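Local coordinates for KLLA0E08119p (Kluyveromyces lactis, PDB 3VA7), which probably carboxylates urea to urea-1-carboxylate using ATP, hydrogencarbonate and biotin, this chain being the urea carboxylase part of a longer urea-degrading enzyme, at residues Y512-V520 with Q796-E804; V521-I532 with C586-I596. One frame throughout, in Å; residues are numbered along the deposited sequence.

Both contacts belong to the carboxyltransferase part of the chain. From the N terminus, helix 511-520 comes first, and 521-532 follows directly, leading from the helix end into strand 529-533. Strand 587-592 then returns beside it, so contact 2 closes a loop of some fifty residues. Much later, helix 786-802 comes back to lie along helix 511-520, and contact 1 closes a far larger loop in which contact 2 is nested. The two meet where the helix sits on the sheet: the hydroxyl of S591 probably hydrogen-bonds to the carbonyl of A517, N523 to N518, and F514 packs on A529 and Y589. Together they join two helices to one antiparallel sheet.

Contact 1: residues Y512-V520 with Q796-E804; sequences YSFRLANRV and QDKSIDNFE
One face of the F803 ring is covered by R519, whose CG methylene lies 3.3 Å from the ring centroid and 6° off its normal, a CH-pi contact; L516 CD2 and V520 CG2 meet the ring's edge, V520 CG2 at 3.9 Å from F803 CZ. A bend at chi2 (54°) sets the R519 guanidinium against F803 CB, which lies over one of its faces. At the guanidinium's edge, R519 NE makes a weak hydrogen bond of 3.5 Å to I800 O, in the last turn of helix 796-802, where backbone carbonyls suit a cation. Arginine thus offers both a greasy stem and a charged end, the latter also in a cation-pi contact with F644. With a serine in its place, F803 would probably lose the cover of this face and F644 its cation. The R515 guanidinium has I800 over one face and D797 at its edge, R515 NH2 making a hydrogen-bonded salt bridge to D797 OD1 at 2.7 Å; K793 holds the other carboxylate oxygen. Q796 CB meets the Y512 ring obliquely, S799 CB lies near the plane at its edge and L516 CG over one face; the hydroxyl bonds to the carbonyl of L653. Segments 512-520 and 796-802 run almost parallel, 14° apart, their axes 10.1 Å from each other at closest. Helix 511-520 is layered between helix 786-802 and the sheet, L516 and V520 reaching strand 545-550, S513 and A517 resting on Y589 of strand 587-592.

Contact 2: residues V521-I532 with C586-I596; sequences VGNNSKSPALEI and CRAYLSIRGGI
Strands 529-532 and 587-592 are antiparallel neighbours in the five-stranded sheet of this carboxyltransferase region, L530 with L590 and I532 with A588 forming hydrogen-bonded pairs around the non-hydrogen-bonded pair E531 with Y589. L530 N reaches L590 O at 3.1 Å, and I532 N reaches A588 O at 2.8 Å. Branched aliphatic side chains suit the face shared by L530, I532 and L590: L530 CD1 lies 3.9 Å from L590 CD2, with the two side chains side by side, while the L530 and I596 side chains cross at about a right angle, L530 CD2 touching I596 CD1. On the other face, turned to helix 511-520, E531 swings CG away from its own N (chi1 171°), and the extended chain carries the carboxylate beside Y589, whose hydroxyl donates to E531 OE2. Beyond the strands, N523 uses both ends of its amide on the type II turn from I592 to G595. OD1 of N523 accepts G594 N at 2.6 Å on a lone pair, and ND2 of N523 donates to I592 O at 2.9 Å; G595 N comes to I592 O from the opposite face of the carbonyl. Glycine suits G595, since a CB would strike P528 and S527, and G522, the positive-phi residue of the Schellman motif ending helix 511-520. The buried E531 carboxylate and N523 amide each have several partners. The carboxylate, bonded to Y589 and M509 N, salt-bridged to R699 and more distantly to R587, is likely to stay ionised, while N523, bonded also to N518, ties the turn to the helix end.

Contact 1: residues Y512-V520 with Q796-E804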
loop_
_atom_site.group_PDB
_atom_site.type_symbol
_atom_site.label_atom_id
_atom_site.label_comp_id
_atom_site.label_asym_id
_atom_site.label_seq_id
_atom_site.Cartn_x
_atom_site.Cartn_y
_atom_site.Cartn_z
ATOM N N TYR A 512 -13.058 18.863 -10.554
ATOM C CA TYR A 512 -13.660 20.216 -10.328
ATOM C C TYR A 512 -14.392 20.377 -8.969
ATOM O O TYR A 512 -14.061 21.276 -8.151
ATOM C CB TYR A 512 -14.526 20.681 -11.534
ATOM C CG TYR A 512 -14.819 22.158 -11.494
ATOM C CD1 TYR A 512 -13.786 23.092 -11.473
ATOM C CD2 TYR A 512 -16.123 22.627 -11.399
ATOM C CE1 TYR A 512 -14.045 24.436 -11.386
ATOM C CE2 TYR A 512 -16.391 23.985 -11.295
ATOM C CZ TYR A 512 -15.355 24.879 -11.291
ATOM O OH TYR A 512 -15.612 26.219 -11.190
ATOM N N SER A 513 -15.354 19.498 -8.720
ATOM C CA SER A 513 -16.031 19.445 -7.441
ATOM C C SER A 513 -15.039 19.310 -6.305
ATOM O O SER A 513 -15.224 19.915 -5.219
ATOM C CB SER A 513 -17.005 18.268 -7.386
ATOM O OG SER A 513 -17.898 18.157 -8.508
ATOM N N PHE A 514 -13.973 18.524 -6.531
ATOM C CA PHE A 514 -13.015 18.258 -5.464
ATOM C C PHE A 514 -12.406 19.598 -5.061
ATOM O O PHE A 514 -12.273 19.911 -3.874
ATOM C CB PHE A 514 -11.930 17.277 -5.912
ATOM C CG PHE A 514 -10.817 17.081 -4.886
ATOM C CD1 PHE A 514 -10.852 16.019 -3.998
ATOM C CD2 PHE A 514 -9.725 17.972 -4.830
ATOM C CE1 PHE A 514 -9.817 15.863 -3.032
ATOM C CE2 PHE A 514 -8.676 17.838 -3.866
ATOM C CZ PHE A 514 -8.721 16.761 -2.966
ATOM N N ARG A 515 -12.033 20.392 -6.066
ATOM C CA ARG A 515 -11.319 21.632 -5.804
ATOM C C ARG A 515 -12.275 22.704 -5.321
ATOM O O ARG A 515 -11.914 23.540 -4.514
ATOM C CB ARG A 515 -10.584 22.107 -7.038
ATOM C CG ARG A 515 -9.602 21.091 -7.583
ATOM C CD ARG A 515 -8.499 21.774 -8.267
ATOM N NE ARG A 515 -8.797 22.123 -9.636
ATOM C CZ ARG A 515 -8.246 23.172 -10.277
ATOM N NH1 ARG A 515 -7.382 24.003 -9.656
ATOM N NH2 ARG A 515 -8.595 23.413 -11.532
ATOM N N LEU A 516 -13.513 22.656 -5.785
ATOM C CA LEU A 516 -14.522 23.523 -5.196
ATOM C C LEU A 516 -14.593 23.215 -3.713
ATOM O O LEU A 516 -14.489 24.137 -2.894
ATOM C CB LEU A 516 -15.893 23.323 -5.832
ATOM C CG LEU A 516 -16.176 23.928 -7.209
ATOM C CD1 LEU A 516 -17.473 23.326 -7.811
ATOM C CD2 LEU A 516 -16.236 25.460 -7.173
ATOM N N ALA A 517 -14.778 21.927 -3.376
ATOM C CA ALA A 517 -14.999 21.559 -1.990
ATOM C C ALA A 517 -13.827 22.108 -1.184
ATOM O O ALA A 517 -14.024 22.813 -0.160
ATOM C CB ALA A 517 -15.158 20.042 -1.820
ATOM N N ASN A 518 -12.605 21.872 -1.662
ATOM C CA ASN A 518 -11.473 22.458 -0.962
ATOM C C ASN A 518 -11.556 23.955 -0.771
ATOM O O ASN A 518 -11.364 24.477 0.327
ATOM C CB ASN A 518 -10.131 22.049 -1.589
ATOM C CG ASN A 518 -9.489 20.879 -0.834
ATOM O OD1 ASN A 518 -9.773 20.672 0.380
ATOM N ND2 ASN A 518 -8.625 20.113 -1.530
ATOM N N ARG A 519 -11.808 24.649 -1.862
ATOM C CA ARG A 519 -11.858 26.096 -1.836
ATOM C C ARG A 519 -12.949 26.619 -0.881
ATOM O O ARG A 519 -12.740 27.602 -0.179
ATOM C CB ARG A 519 -12.074 26.648 -3.262
ATOM C CG ARG A 519 -12.090 28.174 -3.350
ATOM C CD ARG A 519 -10.863 28.781 -2.752
ATOM N NE ARG A 519 -10.645 30.130 -3.270
ATOM C CZ ARG A 519 -10.934 31.255 -2.600
ATOM N NH1 ARG A 519 -10.666 32.439 -3.149
ATOM N NH2 ARG A 519 -11.470 31.201 -1.378
ATOM N N VAL A 520 -14.083 25.939 -0.826
ATOM C CA VAL A 520 -15.193 26.457 -0.067
ATOM C C VAL A 520 -14.782 26.621 1.389
ATOM O O VAL A 520 -15.327 27.473 2.110
ATOM C CB VAL A 520 -16.432 25.584 -0.208
ATOM C CG1 VAL A 520 -17.402 25.850 0.918
ATOM C CG2 VAL A 520 -17.072 25.735 -1.626
ATOM N N GLN A 796 -11.474 26.766 -15.451
ATOM C CA GLN A 796 -11.633 26.106 -14.162
ATOM C C GLN A 796 -10.561 26.635 -13.188
ATOM O O GLN A 796 -10.820 26.892 -12.006
ATOM C CB GLN A 796 -11.620 24.576 -14.281
ATOM C CG GLN A 796 -12.807 23.966 -15.071
ATOM C CD GLN A 796 -12.741 22.431 -15.267
ATOM O OE1 GLN A 796 -13.630 21.833 -15.904
ATOM N NE2 GLN A 796 -11.701 21.793 -14.727
ATOM N N ASP A 797 -9.355 26.847 -13.686
ATOM C CA ASP A 797 -8.344 27.335 -12.810
ATOM C C ASP A 797 -8.663 28.748 -12.304
ATOM O O ASP A 797 -8.455 29.040 -11.122
ATOM C CB ASP A 797 -6.981 27.257 -13.504
ATOM C CG ASP A 797 -6.531 25.801 -13.792
ATOM O OD1 ASP A 797 -7.226 24.859 -13.419
ATOM O OD2 ASP A 797 -5.480 25.603 -14.419
ATOM N N LYS A 798 -9.177 29.615 -13.173
ATOM C CA LYS A 798 -9.530 30.971 -12.759
ATOM C C LYS A 798 -10.687 30.947 -11.796
ATOM O O LYS A 798 -10.743 31.750 -10.864
ATOM C CB LYS A 798 -9.870 31.916 -13.937
ATOM C CG LYS A 798 -8.728 32.175 -14.949
ATOM C CD LYS A 798 -7.446 32.825 -14.338
ATOM C CE LYS A 798 -7.498 34.382 -14.450
ATOM N NZ LYS A 798 -8.018 34.877 -15.804
ATOM N N SER A 799 -11.607 30.022 -12.023
ATOM C CA SER A 799 -12.759 29.871 -11.161
ATOM C C SER A 799 -12.261 29.473 -9.808
ATOM O O SER A 799 -12.619 30.096 -8.831
ATOM C CB SER A 799 -13.713 28.844 -11.725
ATOM O OG SER A 799 -14.257 29.330 -12.949
ATOM N N ILE A 800 -11.371 28.494 -9.739
ATOM C CA ILE A 800 -10.873 28.114 -8.447
ATOM C C ILE A 800 -9.983 29.139 -7.781
ATOM O O ILE A 800 -10.029 29.288 -6.567
ATOM C CB ILE A 800 -10.255 26.718 -8.450
ATOM C CG1 ILE A 800 -11.354 25.720 -8.129
ATOM C CG2 ILE A 800 -9.183 26.559 -7.367
ATOM C CD1 ILE A 800 -11.943 25.246 -9.301
ATOM N N ASP A 801 -9.180 29.845 -8.563
ATOM C CA ASP A 801 -8.159 30.732 -7.978
ATOM C C ASP A 801 -8.693 32.031 -7.431
ATOM O O ASP A 801 -8.222 32.517 -6.402
ATOM C CB ASP A 801 -7.037 31.045 -8.974
ATOM C CG ASP A 801 -6.064 29.876 -9.172
ATOM O OD1 ASP A 801 -5.358 29.877 -10.213
ATOM O OD2 ASP A 801 -5.987 28.976 -8.301
ATOM N N ASN A 802 -9.657 32.602 -8.134
ATOM C CA ASN A 802 -10.199 33.906 -7.749
ATOM C C ASN A 802 -11.494 33.728 -6.982
ATOM O O ASN A 802 -11.732 34.439 -5.989
ATOM C CB ASN A 802 -10.428 34.791 -8.976
ATOM C CG ASN A 802 -9.134 35.086 -9.749
ATOM O OD1 ASN A 802 -8.028 35.156 -9.184
ATOM N ND2 ASN A 802 -9.281 35.268 -11.060
ATOM N N PHE A 803 -12.309 32.772 -7.451
ATOM C CA PHE A 803 -13.550 32.372 -6.782
ATOM C C PHE A 803 -14.591 33.487 -6.912
ATOM O O PHE A 803 -15.089 33.998 -5.912
ATOM C CB PHE A 803 -13.267 32.019 -5.301
ATOM C CG PHE A 803 -14.093 30.852 -4.752
ATOM C CD1 PHE A 803 -14.344 29.714 -5.522
ATOM C CD2 PHE A 803 -14.573 30.884 -3.420
ATOM C CE1 PHE A 803 -15.073 28.623 -4.986
ATOM C CE2 PHE A 803 -15.317 29.793 -2.871
ATOM C CZ PHE A 803 -15.564 28.673 -3.640
ATOM N N GLU A 804 -14.911 33.832 -8.158
ATOM C CA GLU A 804 -15.647 35.050 -8.522
ATOM C C GLU A 804 -16.741 34.716 -9.569
ATOM O O GLU A 804 -16.450 34.052 -10.566
ATOM C CB GLU A 804 -14.637 36.133 -9.016
ATOM C CG GLU A 804 -13.873 36.789 -7.833
ATOM C CD GLU A 804 -12.767 37.854 -8.173
ATOM O OE1 GLU A 804 -12.541 38.226 -9.364
ATOM O OE2 GLU A 804 -12.115 38.339 -7.194
#

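Contact 2: residues V521-I532 with C586-I596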
loop_
_atom_site.group_PDB
_atom_site.type_symbol
_atom_site.label_atom_id
_atom_site.label_comp_id
_atom_site.label_asym_id
_atom_site.label_seq_id
_atom_site.Cartn_x
_atom_site.Cartn_y
_atom_site.Cartn_z
ATOM N N VAL A 521 -13.796 25.837 1.811
ATOM C CA VAL A 521 -13.364 25.833 3.181
ATOM C C VAL A 521 -12.055 26.615 3.313
ATOM O O VAL A 521 -11.507 26.757 4.422
ATOM C CB VAL A 521 -13.139 24.395 3.627
ATOM C CG1 VAL A 521 -12.601 24.394 4.923
ATOM C CG2 VAL A 521 -14.453 23.570 3.669
ATOM N N GLY A 522 -11.532 27.138 2.204
ATOM C CA GLY A 522 -10.325 27.957 2.282
ATOM C C GLY A 522 -9.021 27.163 2.388
ATOM O O GLY A 522 -7.983 27.704 2.776
ATOM N N ASN A 523 -9.060 25.874 2.028
ATOM C CA ASN A 523 -7.855 25.055 1.974
ATOM C C ASN A 523 -6.913 25.529 0.850
ATOM O O ASN A 523 -7.371 25.877 -0.246
ATOM C CB ASN A 523 -8.226 23.569 1.773
ATOM C CG ASN A 523 -8.575 22.836 3.086
ATOM O OD1 ASN A 523 -8.282 23.303 4.183
ATOM N ND2 ASN A 523 -9.177 21.650 2.959
ATOM N N ASN A 524 -5.596 25.530 1.117
ATOM C CA ASN A 524 -4.583 25.390 0.041
ATOM C C ASN A 524 -4.982 24.244 -0.928
ATOM O O ASN A 524 -5.542 23.237 -0.491
ATOM C CB ASN A 524 -3.215 25.094 0.639
ATOM C CG ASN A 524 -2.127 24.960 -0.433
ATOM O OD1 ASN A 524 -1.920 23.863 -0.973
ATOM N ND2 ASN A 524 -1.409 26.079 -0.727
ATOM N N SER A 525 -4.699 24.366 -2.218
ATOM C CA SER A 525 -5.268 23.404 -3.150
ATOM C C SER A 525 -4.660 21.993 -3.045
ATOM O O SER A 525 -5.175 21.067 -3.639
ATOM C CB SER A 525 -5.109 23.901 -4.551
ATOM O OG SER A 525 -3.764 23.806 -4.906
ATOM N N LYS A 526 -3.554 21.867 -2.303
ATOM C CA LYS A 526 -2.891 20.600 -2.047
ATOM C C LYS A 526 -3.471 19.792 -0.856
ATOM O O LYS A 526 -2.947 18.730 -0.500
ATOM C CB LYS A 526 -1.393 20.834 -1.828
ATOM C CG LYS A 526 -0.555 20.832 -3.106
ATOM C CD LYS A 526 0.789 21.610 -3.019
ATOM C CE LYS A 526 1.385 21.830 -4.457
ATOM N NZ LYS A 526 2.552 22.822 -4.568
ATOM N N SER A 527 -4.528 20.305 -0.231
ATOM C CA SER A 527 -5.075 19.661 0.950
ATOM C C SER A 527 -5.786 18.384 0.550
ATOM O O SER A 527 -6.423 18.329 -0.508
ATOM C CB SER A 527 -6.055 20.585 1.643
ATOM O OG SER A 527 -5.392 21.366 2.598
ATOM N N PRO A 528 -5.672 17.346 1.374
ATOM C CA PRO A 528 -6.428 16.170 1.006
ATOM C C PRO A 528 -7.839 16.211 1.586
ATOM O O PRO A 528 -8.061 16.819 2.644
ATOM C CB PRO A 528 -5.624 15.042 1.637
ATOM C CG PRO A 528 -5.059 15.668 2.812
ATOM C CD PRO A 528 -4.712 17.068 2.444
ATOM N N ALA A 529 -8.742 15.495 0.918
ATOM C CA ALA A 529 -10.173 15.542 1.131
ATOM C C ALA A 529 -10.703 14.132 0.918
ATOM O O ALA A 529 -9.942 13.278 0.486
ATOM C CB ALA A 529 -10.790 16.506 0.102
ATOM N N LEU A 530 -11.984 13.870 1.191
ATOM C CA LEU A 530 -12.523 12.532 0.890
ATOM C C LEU A 530 -13.351 12.498 -0.380
ATOM O O LEU A 530 -14.207 13.346 -0.612
ATOM C CB LEU A 530 -13.360 11.966 2.043
ATOM C CG LEU A 530 -12.720 11.857 3.451
ATOM C CD1 LEU A 530 -13.770 11.460 4.491
ATOM C CD2 LEU A 530 -11.487 10.909 3.454
ATOM N N GLU A 531 -13.080 11.517 -1.221
ATOM C CA GLU A 531 -13.938 11.223 -2.338
ATOM C C GLU A 531 -14.933 10.206 -1.851
ATOM O O GLU A 531 -14.535 9.095 -1.397
ATOM C CB GLU A 531 -13.141 10.611 -3.489
ATOM C CG GLU A 531 -14.004 10.085 -4.601
ATOM C CD GLU A 531 -13.204 9.872 -5.857
ATOM O OE1 GLU A 531 -12.934 8.696 -6.202
ATOM O OE2 GLU A 531 -12.829 10.872 -6.514
ATOM N N ILE A 532 -16.212 10.597 -1.931
ATOM C CA ILE A 532 -17.331 9.693 -1.684
ATOM C C ILE A 532 -17.889 9.179 -2.988
ATOM O O ILE A 532 -18.216 9.951 -3.859
ATOM C CB ILE A 532 -18.442 10.396 -0.877
ATOM C CG1 ILE A 532 -18.064 10.362 0.598
ATOM C CG2 ILE A 532 -19.821 9.714 -1.011
ATOM C CD1 ILE A 532 -17.776 11.672 1.199
ATOM N N CYS A 586 -22.327 10.367 -9.528
ATOM C CA CYS A 586 -21.719 9.226 -8.839
ATOM C C CYS A 586 -20.999 9.590 -7.557
ATOM O O CYS A 586 -20.952 8.772 -6.634
ATOM C CB CYS A 586 -20.700 8.564 -9.782
ATOM S SG CYS A 586 -20.048 6.909 -9.321
ATOM N N ARG A 587 -20.436 10.795 -7.485
ATOM C CA ARG A 587 -19.399 11.049 -6.497
ATOM C C ARG A 587 -19.592 12.417 -5.892
ATOM O O ARG A 587 -20.073 13.318 -6.611
ATOM C CB ARG A 587 -17.979 10.971 -7.145
ATOM C CG ARG A 587 -17.260 9.688 -6.869
ATOM C CD ARG A 587 -15.971 9.428 -7.591
ATOM N NE ARG A 587 -16.278 8.812 -8.848
ATOM C CZ ARG A 587 -16.000 7.569 -9.196
ATOM N NH1 ARG A 587 -15.373 6.744 -8.383
ATOM N NH2 ARG A 587 -16.379 7.159 -10.395
ATOM N N ALA A 588 -19.209 12.583 -4.612
ATOM C CA ALA A 588 -19.153 13.883 -3.943
ATOM C C ALA A 588 -17.850 13.982 -3.132
ATOM O O ALA A 588 -17.124 12.990 -3.032
ATOM C CB ALA A 588 -20.341 14.061 -3.020
ATOM N N TYR A 589 -17.559 15.157 -2.547
ATOM C CA TYR A 589 -16.259 15.418 -1.902
ATOM C C TYR A 589 -16.437 16.105 -0.639
ATOM O O TYR A 589 -17.139 17.106 -0.565
ATOM C CB TYR A 589 -15.309 16.240 -2.803
ATOM C CG TYR A 589 -15.007 15.417 -3.986
ATOM C CD1 TYR A 589 -15.881 15.411 -5.089
ATOM C CD2 TYR A 589 -13.914 14.520 -3.963
ATOM C CE1 TYR A 589 -15.625 14.534 -6.178
ATOM C CE2 TYR A 589 -13.654 13.685 -5.039
ATOM C CZ TYR A 589 -14.518 13.657 -6.119
ATOM O OH TYR A 589 -14.241 12.818 -7.188
ATOM N N LEU A 590 -15.799 15.576 0.386
ATOM C CA LEU A 590 -15.967 16.132 1.703
ATOM C C LEU A 590 -14.689 16.741 2.177
ATOM O O LEU A 590 -13.756 16.008 2.489
ATOM C CB LEU A 590 -16.385 15.034 2.637
ATOM C CG LEU A 590 -16.203 15.381 4.098
ATOM C CD1 LEU A 590 -17.094 16.548 4.485
ATOM C CD2 LEU A 590 -16.558 14.148 4.834
ATOM N N SER A 591 -14.624 18.061 2.242
ATOM C CA SER A 591 -13.387 18.714 2.635
ATOM C C SER A 591 -13.412 19.152 4.085
ATOM O O SER A 591 -14.467 19.334 4.646
ATOM C CB SER A 591 -13.105 19.906 1.729
ATOM O OG SER A 591 -14.175 20.829 1.740
ATOM N N ILE A 592 -12.255 19.324 4.689
ATOM C CA ILE A 592 -12.150 19.632 6.104
ATOM C C ILE A 592 -11.116 20.716 6.104
ATOM O O ILE A 592 -10.078 20.533 5.457
ATOM C CB ILE A 592 -11.462 18.520 6.911
ATOM C CG1 ILE A 592 -11.998 17.107 6.628
ATOM C CG2 ILE A 592 -11.407 18.868 8.362
ATOM C CD1 ILE A 592 -13.444 16.991 6.422
ATOM N N ARG A 593 -11.382 21.848 6.754
ATOM C CA ARG A 593 -10.399 22.927 6.810
ATOM C C ARG A 593 -9.065 22.379 7.361
ATOM O O ARG A 593 -9.055 21.689 8.373
ATOM C CB ARG A 593 -10.924 24.119 7.652
ATOM C CG ARG A 593 -10.096 25.403 7.455
ATOM C CD ARG A 593 -10.481 26.502 8.466
ATOM N NE ARG A 593 -9.634 27.692 8.420
ATOM C CZ ARG A 593 -9.509 28.507 7.362
ATOM N NH1 ARG A 593 -10.170 28.245 6.229
ATOM N NH2 ARG A 593 -8.698 29.581 7.423
ATOM N N GLY A 594 -7.966 22.649 6.660
ATOM C CA GLY A 594 -6.648 22.184 7.060
ATOM C C GLY A 594 -6.248 20.832 6.467
ATOM O O GLY A 594 -5.081 20.448 6.528
ATOM N N GLY A 595 -7.208 20.096 5.916
ATOM C CA GLY A 595 -6.920 18.873 5.194
ATOM C C GLY A 595 -6.805 17.689 6.120
ATOM O O GLY A 595 -6.836 17.870 7.327
ATOM N N ILE A 596 -6.681 16.479 5.568
ATOM C CA ILE A 596 -6.577 15.261 6.388
ATOM C C ILE A 596 -5.115 14.805 6.490
ATOM O O ILE A 596 -4.373 14.909 5.511
ATOM C CB ILE A 596 -7.412 14.116 5.793
ATOM C CG1 ILE A 596 -8.885 14.487 5.719
ATOM C CG2 ILE A 596 -7.209 12.838 6.572
ATOM C CD1 ILE A 596 -9.535 13.971 4.456
HETATM O O HOH W 1 -9.922 18.928 2.569
#